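Local coordinates for putative aminopeptidase (Leishmania major, PDB 5NTH), which probably acts as a manganese-dependent leucyl aminopeptidase of the M17 family, removing residues from the N-termini of peptides, at residues 122-127 / 156-161; 468-473 / 492-497. One frame throughout, in Å; residues are numbered along the deposited sequence.

Interaction 1: 122-127 / 156-161; sequences EAVAAA and ARAAPH
V124 and A158 meet methyl to methyl: CG1 of V124 lies 3.6 Å from CB of A158, and CB of V124 follows at 3.8 Å from the same carbon. The valine branch is set by its first torsion (chi1 167°), which turns CG1 away from its own backbone N and lets it reach A158, while CG2 takes the place beside that N. One helical residue further on, A125 adds mainly its CA, which stands 3.6 Å from O of A158 in a CA-H...O contact, bent to 137° at the hydrogen; its methyl contact is looser, CB to CB of A158 at 4.5 Å. Small residues suit this place: A125 and A158 offer only methyl groups, in keeping with CA atoms 5.0 Å apart. A158 points its methyl toward helix 117-127 from a type I beta turn, A156 to A159, that carries the chain out of helix 148-156. The turn is secured on its flanks. The guanidinium group of R157 is hydrogen-bonded through NE to OG of S121, on the helix that also carries V124, and through NH1 to the carbonyl oxygen of G453, while Q214 and Q217 of helix 203-221 bind the carbonyls of A156 and R157. V124 and A159 both touch L181 of strand 181-185. This is helix-to-turn packing within the N-terminal domain of the macro-domain clan, away from the metal site. With 132 Å² buried and no hydrogen bond between 122-127 and 156-161, the two are joined by close apolar fit and one weak C-H...O contact, whereas directional polar bonds come from R157 and the glutamines around them.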
loop_
_atom_site.group_PDB
_atom_site.type_symbol
_atom_site.label_atom_id
_atom_site.label_comp_id
_atom_site.label_asym_id
_atom_site.label_seq_id
_atom_site.Cartn_x
_atom_site.Cartn_y
_atom_site.Cartn_z
ATOM N N GLU A 122 32.697 9.445 -15.295
ATOM C CA GLU A 122 32.825 8.126 -14.676
ATOM C C GLU A 122 34.285 7.743 -14.557
ATOM O O GLU A 122 34.684 7.151 -13.569
ATOM C CB GLU A 122 32.074 7.030 -15.441
ATOM C CG GLU A 122 30.548 7.076 -15.291
ATOM C CD GLU A 122 29.792 6.038 -16.143
ATOM O OE1 GLU A 122 30.436 5.175 -16.800
ATOM O OE2 GLU A 122 28.537 6.084 -16.147
ATOM N N ALA A 123 35.086 8.086 -15.556
ATOM C CA ALA A 123 36.469 7.672 -15.576
ATOM C C ALA A 123 37.315 8.487 -14.602
ATOM O O ALA A 123 38.175 7.923 -13.885
ATOM C CB ALA A 123 37.014 7.796 -16.969
ATOM N N VAL A 124 37.084 9.802 -14.567
ATOM C CA VAL A 124 37.710 10.662 -13.566
ATOM C C VAL A 124 37.421 10.147 -12.153
ATOM O O VAL A 124 38.339 9.864 -11.402
ATOM C CB VAL A 124 37.282 12.133 -13.720
ATOM C CG1 VAL A 124 37.662 12.968 -12.503
ATOM C CG2 VAL A 124 37.939 12.729 -14.955
ATOM N N ALA A 125 36.151 9.972 -11.825
ATOM C CA ALA A 125 35.726 9.624 -10.479
ATOM C C ALA A 125 36.423 8.419 -9.944
ATOM O O ALA A 125 36.764 8.384 -8.779
ATOM C CB ALA A 125 34.226 9.364 -10.459
ATOM N N ALA A 126 36.589 7.428 -10.808
ATOM C CA ALA A 126 37.228 6.185 -10.455
ATOM C C ALA A 126 38.758 6.328 -10.279
ATOM O O ALA A 126 39.382 5.528 -9.609
ATOM C CB ALA A 126 36.916 5.131 -11.504
ATOM N N ALA A 127 39.369 7.331 -10.882
ATOM C CA ALA A 127 40.799 7.573 -10.712
ATOM C C ALA A 127 41.098 8.367 -9.453
ATOM O O ALA A 127 42.207 8.278 -8.896
ATOM C CB ALA A 127 41.346 8.315 -11.919
ATOM N N ALA A 156 35.308 18.670 -13.317
ATOM C CA ALA A 156 34.952 19.404 -12.085
ATOM C C ALA A 156 33.948 18.654 -11.237
ATOM O O ALA A 156 34.101 18.529 -10.024
ATOM C CB ALA A 156 34.370 20.762 -12.427
ATOM N N ARG A 157 32.933 18.123 -11.912
ATOM C CA ARG A 157 31.797 17.520 -11.242
ATOM C C ARG A 157 32.136 16.126 -10.790
ATOM O O ARG A 157 31.338 15.547 -10.052
ATOM C CB ARG A 157 30.559 17.476 -12.158
ATOM C CG ARG A 157 30.629 16.407 -13.234
ATOM C CD ARG A 157 29.375 16.377 -14.087
ATOM N NE ARG A 157 29.523 15.423 -15.190
ATOM C CZ ARG A 157 28.774 15.372 -16.296
ATOM N NH1 ARG A 157 27.771 16.227 -16.468
ATOM N NH2 ARG A 157 29.022 14.447 -17.241
ATOM N N ALA A 158 33.266 15.578 -11.259
ATOM C CA ALA A 158 33.663 14.202 -10.956
ATOM C C ALA A 158 34.718 14.103 -9.850
ATOM O O ALA A 158 35.143 13.014 -9.483
ATOM C CB ALA A 158 34.123 13.492 -12.214
ATOM N N ALA A 159 35.094 15.239 -9.291
ATOM C CA ALA A 159 36.076 15.263 -8.237
ATOM C C ALA A 159 35.417 14.823 -6.972
ATOM O O ALA A 159 34.217 14.975 -6.830
ATOM C CB ALA A 159 36.614 16.673 -8.056
ATOM N N PRO A 160 36.206 14.335 -6.016
ATOM C CA PRO A 160 35.623 14.085 -4.690
ATOM C C PRO A 160 34.975 15.347 -4.127
ATOM O O PRO A 160 35.546 16.430 -4.241
ATOM C CB PRO A 160 36.825 13.626 -3.814
ATOM C CG PRO A 160 38.009 13.522 -4.728
ATOM C CD PRO A 160 37.682 14.241 -6.023
ATOM N N HIS A 161 33.806 15.195 -3.507
ATOM C CA HIS A 161 32.961 16.351 -3.157
ATOM C C HIS A 161 33.499 17.107 -1.966
ATOM O O HIS A 161 34.008 16.501 -1.059
ATOM C CB HIS A 161 31.523 15.905 -2.884
ATOM C CG HIS A 161 30.828 15.371 -4.094
ATOM N ND1 HIS A 161 29.486 15.555 -4.328
ATOM C CD2 HIS A 161 31.307 14.692 -5.164
ATOM C CE1 HIS A 161 29.168 15.000 -5.480
ATOM N NE2 HIS A 161 30.252 14.464 -6.002
#

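Interaction 2: 468-473 / 492-497; sequences EVYKSP and GGYFVE
Y470 reaches from its loop to helix 488-497, where the first residue it approaches is G492, whose nearest part is its backbone N, 4.1 Å from OH of Y470 and too far for a bond. The hydroxyl is instead hydrogen-bonded to the carbonyl oxygen of C491, one residue earlier, with a weak bond to R392 besides. Y494 comes next. Its ring and that of Y470 lie near parallel, planes at 26°, but are slid apart to a centroid distance of 5.7 Å, so they touch by their CD2 atoms at 3.6 Å with little overlap. Both segments belong to the catalytic domain of the M17 fold, and the helix runs close to the active site: at their nearest atoms G492 is about 8 Å from the bound actinonin, and the side chain of F495 about 9 Å from that of the manganese ligand E390. The first torsion of F495 (chi1 -179°) swings its ring out beside Y470, which it crosses at about a right angle. CE1 of Y470 sits at the edge of the phenylalanine ring, 4.1 Å from CD2 of F495, and CB of F495 lies 3.7 Å from OH of Y470.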
loop_
_atom_site.group_PDB
_atom_site.type_symbol
_atom_site.label_atom_id
_atom_site.label_comp_id
_atom_site.label_asym_id
_atom_site.label_seq_id
_atom_site.Cartn_x
_atom_site.Cartn_y
_atom_site.Cartn_z
ATOM N N GLU A 468 -6.819 22.225 -19.277
ATOM C CA GLU A 468 -8.022 21.461 -18.991
ATOM C C GLU A 468 -7.862 20.373 -17.945
ATOM O O GLU A 468 -8.829 19.714 -17.643
ATOM C CB GLU A 468 -8.680 20.897 -20.277
ATOM C CG GLU A 468 -8.047 19.641 -20.904
ATOM C CD GLU A 468 -8.882 19.034 -22.055
ATOM O OE1 GLU A 468 -10.049 18.650 -21.775
ATOM O OE2 GLU A 468 -8.378 18.921 -23.220
ATOM N N VAL A 469 -6.679 20.174 -17.387
ATOM C CA VAL A 469 -6.537 19.292 -16.224
ATOM C C VAL A 469 -6.256 20.040 -14.907
ATOM O O VAL A 469 -6.132 19.421 -13.871
ATOM C CB VAL A 469 -5.513 18.154 -16.458
ATOM C CG1 VAL A 469 -5.933 17.299 -17.644
ATOM C CG2 VAL A 469 -4.084 18.660 -16.635
ATOM N N TYR A 470 -6.210 21.364 -14.964
ATOM C CA TYR A 470 -5.994 22.250 -13.809
ATOM C C TYR A 470 -7.232 23.063 -13.390
ATOM O O TYR A 470 -7.120 23.974 -12.527
ATOM C CB TYR A 470 -4.910 23.272 -14.170
ATOM C CG TYR A 470 -3.520 22.875 -13.857
ATOM C CD1 TYR A 470 -3.095 22.761 -12.553
ATOM C CD2 TYR A 470 -2.606 22.691 -14.861
ATOM C CE1 TYR A 470 -1.796 22.401 -12.255
ATOM C CE2 TYR A 470 -1.297 22.352 -14.579
ATOM C CZ TYR A 470 -0.909 22.194 -13.263
ATOM O OH TYR A 470 0.383 21.874 -12.959
ATOM N N LYS A 471 -8.379 22.783 -14.024
ATOM C CA LYS A 471 -9.623 23.467 -13.703
ATOM C C LYS A 471 -9.967 23.251 -12.218
ATOM O O LYS A 471 -9.898 22.124 -11.724
ATOM C CB LYS A 471 -10.750 22.935 -14.571
ATOM C CG LYS A 471 -10.656 23.274 -16.053
ATOM C CD LYS A 471 -11.836 22.661 -16.837
ATOM C CE LYS A 471 -12.425 23.579 -17.931
ATOM N NZ LYS A 471 -11.449 23.921 -19.021
ATOM N N SER A 472 -10.267 24.351 -11.533
ATOM C CA SER A 472 -10.797 24.367 -10.189
ATOM C C SER A 472 -12.218 24.935 -10.183
ATOM O O SER A 472 -12.481 25.849 -10.887
ATOM C CB SER A 472 -9.933 25.272 -9.329
ATOM O OG SER A 472 -10.509 25.466 -8.047
ATOM N N PRO A 473 -13.115 24.427 -9.336
ATOM C CA PRO A 473 -14.426 25.045 -9.152
ATOM C C PRO A 473 -14.468 26.420 -8.435
ATOM O O PRO A 473 -15.487 27.082 -8.495
ATOM C CB PRO A 473 -15.210 23.998 -8.313
ATOM C CG PRO A 473 -14.226 23.031 -7.760
ATOM C CD PRO A 473 -12.923 23.235 -8.486
ATOM N N GLY A 492 3.905 20.886 -14.840
ATOM C CA GLY A 492 4.673 21.671 -13.903
ATOM C C GLY A 492 5.143 22.955 -14.521
ATOM O O GLY A 492 5.072 24.005 -13.907
ATOM N N GLY A 493 5.617 22.884 -15.753
ATOM C CA GLY A 493 6.021 24.090 -16.469
ATOM C C GLY A 493 4.887 25.047 -16.765
ATOM O O GLY A 493 5.029 26.254 -16.603
ATOM N N TYR A 494 3.764 24.493 -17.203
ATOM C CA TYR A 494 2.548 25.265 -17.516
ATOM C C TYR A 494 2.032 26.052 -16.321
ATOM O O TYR A 494 1.603 27.186 -16.450
ATOM C CB TYR A 494 1.447 24.323 -18.027
ATOM C CG TYR A 494 0.087 24.968 -18.152
ATOM C CD1 TYR A 494 -0.259 25.715 -19.283
ATOM C CD2 TYR A 494 -0.857 24.837 -17.124
ATOM C CE1 TYR A 494 -1.502 26.318 -19.380
ATOM C CE2 TYR A 494 -2.102 25.431 -17.206
ATOM C CZ TYR A 494 -2.422 26.166 -18.332
ATOM O OH TYR A 494 -3.656 26.761 -18.401
ATOM N N PHE A 495 2.089 25.447 -15.154
ATOM C CA PHE A 495 1.664 26.141 -13.975
ATOM C C PHE A 495 2.476 27.402 -13.877
ATOM O O PHE A 495 1.921 28.455 -13.785
ATOM C CB PHE A 495 1.847 25.316 -12.709
ATOM C CG PHE A 495 1.379 26.029 -11.492
ATOM C CD1 PHE A 495 2.211 26.933 -10.833
ATOM C CD2 PHE A 495 0.077 25.873 -11.043
ATOM C CE1 PHE A 495 1.762 27.636 -9.710
ATOM C CE2 PHE A 495 -0.369 26.565 -9.925
ATOM C CZ PHE A 495 0.477 27.455 -9.261
ATOM N N VAL A 496 3.798 27.283 -13.939
ATOM C CA VAL A 496 4.700 28.438 -13.795
ATOM C C VAL A 496 4.516 29.431 -14.931
ATOM O O VAL A 496 4.557 30.632 -14.742
ATOM C CB VAL A 496 6.184 28.038 -13.785
ATOM C CG1 VAL A 496 7.037 29.222 -13.364
ATOM C CG2 VAL A 496 6.448 26.884 -12.826
ATOM N N GLU A 497 4.328 28.928 -16.127
ATOM C CA GLU A 497 4.111 29.821 -17.242
ATOM C C GLU A 497 2.955 30.807 -17.010
ATOM O O GLU A 497 3.027 31.964 -17.436
ATOM C CB GLU A 497 3.833 29.030 -18.497
ATOM C CG GLU A 497 3.965 29.842 -19.760
ATOM C CD GLU A 497 3.685 29.012 -20.988
ATOM O OE1 GLU A 497 3.144 27.897 -20.832
ATOM O OE2 GLU A 497 4.005 29.473 -22.116
#

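Overall arrangement
The two contacts belong to different domains and lie on opposite sides of the chain's centre, with their own centres 40 Å apart and nearest atoms about 23 Å apart. They follow in series along the sequence: interaction 1 closes before interaction 2 opens. Interaction 1 packs helix 117-127 against the turn after helix 148-156 in the N-terminal domain, beside its six-stranded mixed sheet. Interaction 2 packs a loop tyrosine against helix 488-497 in the catalytic domain, close to the manganese ions and actinonin. One therefore concerns packing remote from the catalytic centre, the other the surroundings of the active site, which belongs to the catalytic domain.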